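Local coordinates for protein DR2417 (Deinococcus radiodurans, PDB 4XWW) that probably degrades and matures RNA as a metal-dependent 5'-3' exonuclease, perhaps with endonuclease activity, of the metallo-beta-lactamase superfamily, and works as a homodimer, at residues H56-I60 with L468-V472; R497-R501 with T547-P551; P23-E29 with I428-G432. All blocks are in the same frame, centred on the assembly; numbering follows the deposited sequence.

Contact 1 (H56-I60 with L468-V472). With MN (manganese (II) ion), chain G.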
loop_
_atom_site.group_PDB
_atom_site.type_symbol
_atom_site.label_atom_id
_atom_site.label_comp_id
_atom_site.label_asym_id
_atom_site.label_seq_id
_atom_site.Cartn_x
_atom_site.Cartn_y
_atom_site.Cartn_z
ATOM N N HIS A 56 -6.845 -7.116 0.515
ATOM C CA HIS A 56 -7.977 -7.813 -0.083
ATOM C C HIS A 56 -8.665 -8.735 0.924
ATOM O O HIS A 56 -9.790 -9.179 0.698
ATOM C CB HIS A 56 -7.549 -8.601 -1.333
ATOM C CG HIS A 56 -6.678 -9.788 -1.056
ATOM N ND1 HIS A 56 -5.387 -9.672 -0.585
ATOM C CD2 HIS A 56 -6.901 -11.115 -1.216
ATOM C CE1 HIS A 56 -4.860 -10.878 -0.449
ATOM N NE2 HIS A 56 -5.760 -11.769 -0.825
ATOM N N GLN A 57 -8.001 -9.009 2.041
ATOM C CA GLN A 57 -8.598 -9.849 3.082
ATOM C C GLN A 57 -9.293 -8.977 4.118
ATOM O O GLN A 57 -8.867 -8.872 5.268
ATOM C CB GLN A 57 -7.532 -10.737 3.717
ATOM C CG GLN A 57 -6.975 -11.749 2.730
ATOM C CD GLN A 57 -5.611 -12.303 3.116
ATOM O OE1 GLN A 57 -4.788 -11.612 3.711
ATOM N NE2 GLN A 57 -5.367 -13.557 2.757
ATOM N N MET A 58 -10.386 -8.348 3.697
ATOM C CA MET A 58 -10.997 -7.313 4.507
ATOM C C MET A 58 -11.732 -7.847 5.723
ATOM O O MET A 58 -12.401 -8.877 5.672
ATOM C CB MET A 58 -11.944 -6.479 3.647
ATOM C CG MET A 58 -11.192 -5.601 2.664
ATOM S SD MET A 58 -12.293 -4.766 1.518
ATOM C CE MET A 58 -12.761 -6.156 0.528
ATOM N N GLY A 59 -11.582 -7.127 6.825
ATOM C CA GLY A 59 -12.334 -7.408 8.026
ATOM C C GLY A 59 -11.703 -8.436 8.947
ATOM O O GLY A 59 -12.065 -8.501 10.112
ATOM N N ILE A 60 -10.759 -9.233 8.453
ATOM C CA ILE A 60 -10.215 -10.286 9.318
ATOM C C ILE A 60 -9.052 -9.766 10.164
ATOM O O ILE A 60 -8.396 -8.786 9.808
ATOM C CB ILE A 60 -9.755 -11.547 8.528
ATOM C CG1 ILE A 60 -8.426 -11.314 7.813
ATOM C CG2 ILE A 60 -10.866 -12.080 7.605
ATOM C CD1 ILE A 60 -7.884 -12.560 7.139
ATOM N N LEU A 468 -15.040 -13.485 1.825
ATOM C CA LEU A 468 -14.223 -12.312 1.519
ATOM C C LEU A 468 -14.577 -11.695 0.169
ATOM O O LEU A 468 -14.620 -10.473 0.027
ATOM C CB LEU A 468 -12.738 -12.667 1.530
ATOM C CG LEU A 468 -12.137 -13.065 2.871
ATOM C CD1 LEU A 468 -10.632 -13.213 2.717
ATOM C CD2 LEU A 468 -12.472 -12.033 3.933
ATOM N N LEU A 469 -14.799 -12.553 -0.822
ATOM C CA LEU A 469 -15.123 -12.114 -2.173
ATOM C C LEU A 469 -16.398 -11.286 -2.163
ATOM O O LEU A 469 -16.505 -10.273 -2.859
ATOM C CB LEU A 469 -15.267 -13.321 -3.103
ATOM C CG LEU A 469 -15.644 -13.099 -4.569
ATOM C CD1 LEU A 469 -15.094 -14.234 -5.411
ATOM C CD2 LEU A 469 -17.156 -13.002 -4.755
ATOM N N ASP A 470 -17.363 -11.731 -1.371
ATOM C CA ASP A 470 -18.589 -10.981 -1.169
ATOM C C ASP A 470 -18.264 -9.624 -0.550
ATOM O O ASP A 470 -18.791 -8.603 -0.987
ATOM C CB ASP A 470 -19.570 -11.764 -0.287
ATOM C CG ASP A 470 -20.126 -13.005 -0.982
ATOM O OD1 ASP A 470 -19.917 -13.158 -2.205
ATOM O OD2 ASP A 470 -20.783 -13.824 -0.307
ATOM N N ARG A 471 -17.384 -9.610 0.451
ATOM C CA ARG A 471 -16.949 -8.352 1.069
ATOM C C ARG A 471 -16.339 -7.387 0.045
ATOM O O ARG A 471 -16.625 -6.181 0.081
ATOM C CB ARG A 471 -15.947 -8.620 2.207
ATOM C CG ARG A 471 -16.604 -9.143 3.488
ATOM C CD ARG A 471 -15.595 -9.401 4.607
ATOM N NE ARG A 471 -16.240 -10.054 5.746
ATOM C CZ ARG A 471 -15.607 -10.472 6.838
ATOM N NH1 ARG A 471 -14.297 -10.307 6.955
ATOM N NH2 ARG A 471 -16.293 -11.055 7.815
ATOM N N VAL A 472 -15.531 -7.909 -0.878
ATOM C CA VAL A 472 -14.907 -7.061 -1.891
ATOM C C VAL A 472 -15.975 -6.410 -2.749
ATOM O O VAL A 472 -16.003 -5.188 -2.919
ATOM C CB VAL A 472 -13.943 -7.836 -2.809
ATOM C CG1 VAL A 472 -13.312 -6.884 -3.826
ATOM C CG2 VAL A 472 -12.862 -8.539 -1.997
HETATM MN MN MN G . -13.343 -8.244 11.956
#

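Contact 2 (R497-R501 with T547-P551)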
loop_
_atom_site.group_PDB
_atom_site.type_symbol
_atom_site.label_atom_id
_atom_site.label_comp_id
_atom_site.label_asym_id
_atom_site.label_seq_id
_atom_site.Cartn_x
_atom_site.Cartn_y
_atom_site.Cartn_z
ATOM N N ARG A 497 -27.581 0.225 -0.016
ATOM C CA ARG A 497 -26.601 0.622 0.992
ATOM C C ARG A 497 -25.228 0.778 0.344
ATOM O O ARG A 497 -24.796 -0.081 -0.419
ATOM C CB ARG A 497 -26.545 -0.387 2.141
ATOM C CG ARG A 497 -27.524 -0.100 3.249
ATOM C CD ARG A 497 -27.201 1.233 3.878
ATOM N NE ARG A 497 -26.557 1.063 5.173
ATOM C CZ ARG A 497 -27.113 1.408 6.328
ATOM N NH1 ARG A 497 -28.321 1.956 6.344
ATOM N NH2 ARG A 497 -26.458 1.214 7.465
ATOM N N GLY A 498 -24.571 1.898 0.636
ATOM C CA GLY A 498 -23.304 2.248 0.013
ATOM C C GLY A 498 -23.339 2.272 -1.506
ATOM O O GLY A 498 -22.317 2.070 -2.157
ATOM N N PHE A 499 -24.511 2.519 -2.085
ATOM C CA PHE A 499 -24.625 2.563 -3.540
ATOM C C PHE A 499 -24.489 3.990 -4.065
ATOM O O PHE A 499 -23.590 4.291 -4.851
ATOM C CB PHE A 499 -25.960 1.973 -4.003
ATOM C CG PHE A 499 -26.207 2.136 -5.474
ATOM C CD1 PHE A 499 -25.304 1.638 -6.401
ATOM C CD2 PHE A 499 -27.336 2.797 -5.932
ATOM C CE1 PHE A 499 -25.524 1.794 -7.756
ATOM C CE2 PHE A 499 -27.565 2.951 -7.280
ATOM C CZ PHE A 499 -26.660 2.451 -8.197
ATOM N N ALA A 500 -25.394 4.854 -3.619
ATOM C CA ALA A 500 -25.431 6.252 -4.028
ATOM C C ALA A 500 -26.196 7.037 -2.980
ATOM O O ALA A 500 -26.904 6.451 -2.158
ATOM C CB ALA A 500 -26.081 6.397 -5.389
ATOM N N ARG A 501 -26.055 8.355 -2.982
ATOM C CA ARG A 501 -26.821 9.149 -2.036
ATOM C C ARG A 501 -28.258 9.146 -2.550
ATOM O O ARG A 501 -28.492 8.849 -3.725
ATOM C CB ARG A 501 -26.247 10.560 -1.900
ATOM C CG ARG A 501 -26.571 11.476 -3.051
ATOM C CD ARG A 501 -25.775 12.762 -2.967
ATOM N NE ARG A 501 -25.560 13.307 -4.300
ATOM C CZ ARG A 501 -25.478 14.601 -4.577
ATOM N NH1 ARG A 501 -25.281 14.996 -5.828
ATOM N NH2 ARG A 501 -25.595 15.496 -3.607
ATOM N N THR A 547 -25.919 4.102 -14.915
ATOM C CA THR A 547 -24.892 4.612 -14.018
ATOM C C THR A 547 -23.491 4.169 -14.413
ATOM O O THR A 547 -22.505 4.805 -14.043
ATOM C CB THR A 547 -25.147 4.160 -12.577
ATOM O OG1 THR A 547 -24.965 2.744 -12.496
ATOM C CG2 THR A 547 -26.564 4.514 -12.142
ATOM N N GLY A 548 -23.403 3.072 -15.154
ATOM C CA GLY A 548 -22.114 2.506 -15.501
ATOM C C GLY A 548 -21.584 1.604 -14.404
ATOM O O GLY A 548 -20.453 1.129 -14.481
ATOM N N ARG A 549 -22.402 1.366 -13.380
ATOM C CA ARG A 549 -21.969 0.582 -12.229
ATOM C C ARG A 549 -22.638 -0.782 -12.194
ATOM O O ARG A 549 -23.701 -0.986 -12.783
ATOM C CB ARG A 549 -22.261 1.332 -10.928
ATOM C CG ARG A 549 -22.252 2.839 -11.080
ATOM C CD ARG A 549 -21.459 3.523 -9.983
ATOM N NE ARG A 549 -22.121 3.473 -8.685
ATOM C CZ ARG A 549 -22.889 4.442 -8.197
ATOM N NH1 ARG A 549 -23.102 5.545 -8.898
ATOM N NH2 ARG A 549 -23.446 4.310 -7.004
ATOM N N ASN A 550 -22.006 -1.715 -11.493
ATOM C CA ASN A 550 -22.570 -3.039 -11.290
ATOM C C ASN A 550 -22.734 -3.340 -9.806
ATOM O O ASN A 550 -22.006 -4.172 -9.262
ATOM C CB ASN A 550 -21.686 -4.101 -11.946
ATOM C CG ASN A 550 -21.485 -3.860 -13.430
ATOM O OD1 ASN A 550 -22.246 -4.361 -14.259
ATOM N ND2 ASN A 550 -20.459 -3.084 -13.772
ATOM N N PRO A 551 -23.681 -2.658 -9.140
ATOM C CA PRO A 551 -23.883 -2.893 -7.707
ATOM C C PRO A 551 -24.237 -4.338 -7.429
ATOM O O PRO A 551 -24.846 -4.971 -8.284
ATOM C CB PRO A 551 -25.056 -1.969 -7.355
ATOM C CG PRO A 551 -25.744 -1.714 -8.653
ATOM C CD PRO A 551 -24.641 -1.676 -9.670
#

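Contact 3 (P23-E29 with I428-G432)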
loop_
_atom_site.group_PDB
_atom_site.type_symbol
_atom_site.label_atom_id
_atom_site.label_comp_id
_atom_site.label_asym_id
_atom_site.label_seq_id
_atom_site.Cartn_x
_atom_site.Cartn_y
_atom_site.Cartn_z
ATOM N N PRO A 23 7.299 -27.791 4.987
ATOM C CA PRO A 23 6.843 -26.455 5.400
ATOM C C PRO A 23 5.325 -26.373 5.369
ATOM O O PRO A 23 4.733 -26.729 4.349
ATOM C CB PRO A 23 7.467 -25.529 4.358
ATOM C CG PRO A 23 7.685 -26.383 3.164
ATOM C CD PRO A 23 8.023 -27.752 3.704
ATOM N N LEU A 24 4.701 -25.952 6.468
ATOM C CA LEU A 24 3.250 -25.758 6.464
ATOM C C LEU A 24 2.904 -24.278 6.403
ATOM O O LEU A 24 1.752 -23.911 6.185
ATOM C CB LEU A 24 2.594 -26.407 7.688
ATOM C CG LEU A 24 2.607 -27.943 7.717
ATOM C CD1 LEU A 24 1.924 -28.505 8.995
ATOM C CD2 LEU A 24 1.975 -28.541 6.437
ATOM N N GLY A 25 3.905 -23.428 6.600
ATOM C CA GLY A 25 3.699 -21.994 6.518
ATOM C C GLY A 25 5.059 -21.335 6.518
ATOM O O GLY A 25 6.016 -21.923 7.008
ATOM N N GLY A 26 5.143 -20.128 5.976
ATOM C CA GLY A 26 6.383 -19.371 5.964
ATOM C C GLY A 26 7.234 -19.507 4.712
ATOM O O GLY A 26 8.256 -18.836 4.571
ATOM N N MET A 27 6.810 -20.369 3.796
ATOM C CA MET A 27 7.468 -20.505 2.501
ATOM C C MET A 27 6.656 -19.760 1.439
ATOM O O MET A 27 5.440 -19.921 1.371
ATOM C CB MET A 27 7.595 -21.975 2.105
ATOM C CG MET A 27 8.692 -22.750 2.831
ATOM S SD MET A 27 10.353 -22.242 2.380
ATOM C CE MET A 27 11.303 -23.560 3.171
ATOM N N GLY A 28 7.313 -18.954 0.615
ATOM C CA GLY A 28 6.585 -18.223 -0.418
ATOM C C GLY A 28 5.739 -17.096 0.155
ATOM O O GLY A 28 4.835 -16.556 -0.514
ATOM N N GLU A 29 6.045 -16.739 1.400
ATOM C CA GLU A 29 5.369 -15.663 2.120
ATOM C C GLU A 29 6.257 -15.226 3.267
ATOM O O GLU A 29 7.179 -15.950 3.668
ATOM C CB GLU A 29 4.027 -16.133 2.679
ATOM C CG GLU A 29 4.197 -17.254 3.726
ATOM C CD GLU A 29 2.882 -17.743 4.290
ATOM O OE1 GLU A 29 1.884 -17.001 4.220
ATOM O OE2 GLU A 29 2.843 -18.882 4.801
ATOM N N ILE A 428 13.094 -24.135 -4.428
ATOM C CA ILE A 428 12.212 -23.058 -3.982
ATOM C C ILE A 428 10.936 -23.722 -3.459
ATOM O O ILE A 428 10.060 -24.103 -4.239
ATOM C CB ILE A 428 11.873 -22.039 -5.116
ATOM C CG1 ILE A 428 13.132 -21.487 -5.808
ATOM C CG2 ILE A 428 11.037 -20.901 -4.549
ATOM C CD1 ILE A 428 14.052 -20.682 -4.913
ATOM N N ALA A 429 10.845 -23.909 -2.144
ATOM C CA ALA A 429 9.711 -24.646 -1.602
ATOM C C ALA A 429 8.462 -23.772 -1.480
ATOM O O ALA A 429 8.536 -22.535 -1.351
ATOM C CB ALA A 429 10.068 -25.282 -0.243
ATOM N N LYS A 430 7.323 -24.451 -1.571
ATOM C CA LYS A 430 5.996 -23.892 -1.333
ATOM C C LYS A 430 5.435 -24.542 -0.091
ATOM O O LYS A 430 5.802 -25.673 0.211
ATOM C CB LYS A 430 5.057 -24.163 -2.515
ATOM C CG LYS A 430 5.522 -23.577 -3.832
ATOM C CD LYS A 430 4.489 -23.889 -4.913
ATOM C CE LYS A 430 5.125 -23.967 -6.295
ATOM N NZ LYS A 430 5.921 -25.213 -6.470
ATOM N N ASN A 431 4.546 -23.854 0.623
ATOM C CA ASN A 431 3.835 -24.501 1.726
ATOM C C ASN A 431 3.127 -25.757 1.236
ATOM O O ASN A 431 2.527 -25.751 0.158
ATOM C CB ASN A 431 2.817 -23.557 2.358
ATOM C CG ASN A 431 3.448 -22.354 2.974
ATOM O OD1 ASN A 431 4.602 -22.394 3.404
ATOM N ND2 ASN A 431 2.702 -21.261 3.030
ATOM N N GLY A 432 3.186 -26.819 2.035
ATOM C CA GLY A 432 2.604 -28.105 1.673
ATOM C C GLY A 432 3.542 -29.024 0.911
ATOM O O GLY A 432 3.257 -30.206 0.766
HETATM O O HOH W 1 3.752 -21.218 -0.385
#

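Contact 1 (H56-I60 with L468-V472)
Arg471, reaching out from helix 465-477, donates a hydrogen bond from NH1 to Met58 O in the loop that precedes strand 62-65. The N-to-O distance between Arg471 NH1 and Met58 O is 2.7 Å. The acceptor lies in the guanidinium plane, at its edge, and the donor in turn lies in the carbonyl plane, on a lone pair of Met58 O. The arginine chain is fully extended from CG to NE, which carries the charged group across to the loop. Its other nitrogens are held too: NH2 forms a salt bridge with Asp456, and NE bonds to the carbonyl of Gly498 of the second subunit, so the flat group is fixed in its rotation.

The carbonyl that Arg471 holds belongs to a type II beta turn from Gln57 to Ile60. Gly59 has the positive phi (87°) that suits glycine at this point of such a turn. The next carbonyl, Gly59 O, binds the manganese ion at 2.3 Å, and Asp456 supplies a second protein ligand. Arg471 thus touches both the metal-binding turn and a metal-binding carboxylate.

Apolar contacts lie beside this polar centre. Leu468 divides its branches: CD1 meets Gln57 CG at 3.9 Å, while CD2 packs against Ile60 CG2 at 4.0 Å, the side chains of Ile60 and Leu468 crossing at about a right angle. Met58 is long and flexible enough to bend at chi3 (-72°) and bring its methyl onto the helix. There Met58 CE lies 3.5 Å from Val472 CG2, tighter than usual for two carbons. At its polar end, Gln57 OE1 accepts from the backbone N of Lys54.

Contact 2 (R497-R501 with T547-P551)
Phe499 meets Arg549 through one face of its ring, over which the guanidinium lies off-centre. Arg549 CZ is 4.4 Å from the ring centroid, 34° off the ring normal, a cation-pi contact in which the two planes are tilted 39° apart. The exact placing of Arg549 NH2 is doubtful, because the model sets it too close to the carbonyl oxygen of Phe499. Pro551 adds an apolar surface: its CG lies 3.6 Å from Phe499 CE1, the rigid ring meeting the aromatic one obliquely.

With CG of Phe499 anti to the backbone N (chi1 173°), the ring end comes nearer to Arg549 and Pro551 than CB does, and the bends of the arginine at chi2 and chi3 bring the guanidinium over the ring. Behind Arg549, its backbone N donates to Thr547 OG1 at 3.0 Å. Between them Gly548 takes a positive phi, which glycine adopts readily, as the first residue to leave helical angles.

Farther out, Arg549 NH1 makes a salt bridge with Asp462 of the second subunit, and Arg497 makes a separate salt bridge with Asp470 of that subunit. Leu480 of strand 479-485 packs on Phe499. The arrangement joins two loops of the RNase J C-terminal domain at the dimer interface, with the ST turn of Thr547 in the link between helix 528-547 and strand 552-556.

Contact 3 (P23-E29 with I428-G432)
A classic beta bulge, in which Leu24 and Gly25 both face Ile34, begins the turn where this contact is made: the chain leaves strand 19-23, meets the loop leading into strand 433-438, and heads for strand 34-39. Asn431 is central to it. Its OD1 accepts from Met27 N at 3.0 Å, with the donor tilted 19° from the carbonyl plane, and its ND2 donates to Glu29 OE2, also at 3.0 Å. A short side chain carrying both an acceptor and a donor is what this place needs. With CG beside its own backbone N (chi1 -63°), the amide is directed into the turn.

Glu29 OE2 accepts a further bond from Gly26 N, at 2.9 Å and nearly straight. The two donors come from opposite faces of the carboxylate plane, Asn431 ND2 well above it, and Lys32 adds a salt bridge to the same oxygen, which probably favours the charged form of Glu29. Gly26 and Gly28 have positive phi, which glycine adopts readily, so the chain can fold tightly around the amide.

At the strand end, Gly432 N donates to Pro23 O at 2.8 Å. This bond lies where strands 19-23 and 433-438 run antiparallel as neighbours in the mixed sheet of the metallo-beta-lactamase fold. A water also bridges the loops, donating to Met27 O at 2.8 Å and accepting from Asn431 N.

The apolar side is made by Ala429, whose CB meets Met27 CE at 4.0 Å and Pro23 CG at 4.3 Å. Met27 bends at chi2 (-69°) to lay its sulfur and methyl beside that small residue, and also touches Trp402 of strand 398-402.

In the fold
Contacts 1 and 3 each bring a loop from the early part of the chain against a region some 400 residues later, and their segments alternate along the sequence; their centres lie 23 Å apart. Contact 3 is near the catalytic centre, with Gly26 about 8 Å from a bound zinc ion and its nearest atom about 7 Å from the RNA. Contact 1 supplies one ligand, Gly59 O, of a manganese site. Contact 2 is 19 Å from contact 1 between centres and 40 Å from contact 3; its Arg549 side chain is about 4 Å from a bound manganese ion. Across the dimer, Arg471 NE of contact 1 bonds to Gly498 O of contact 2 in the second subunit.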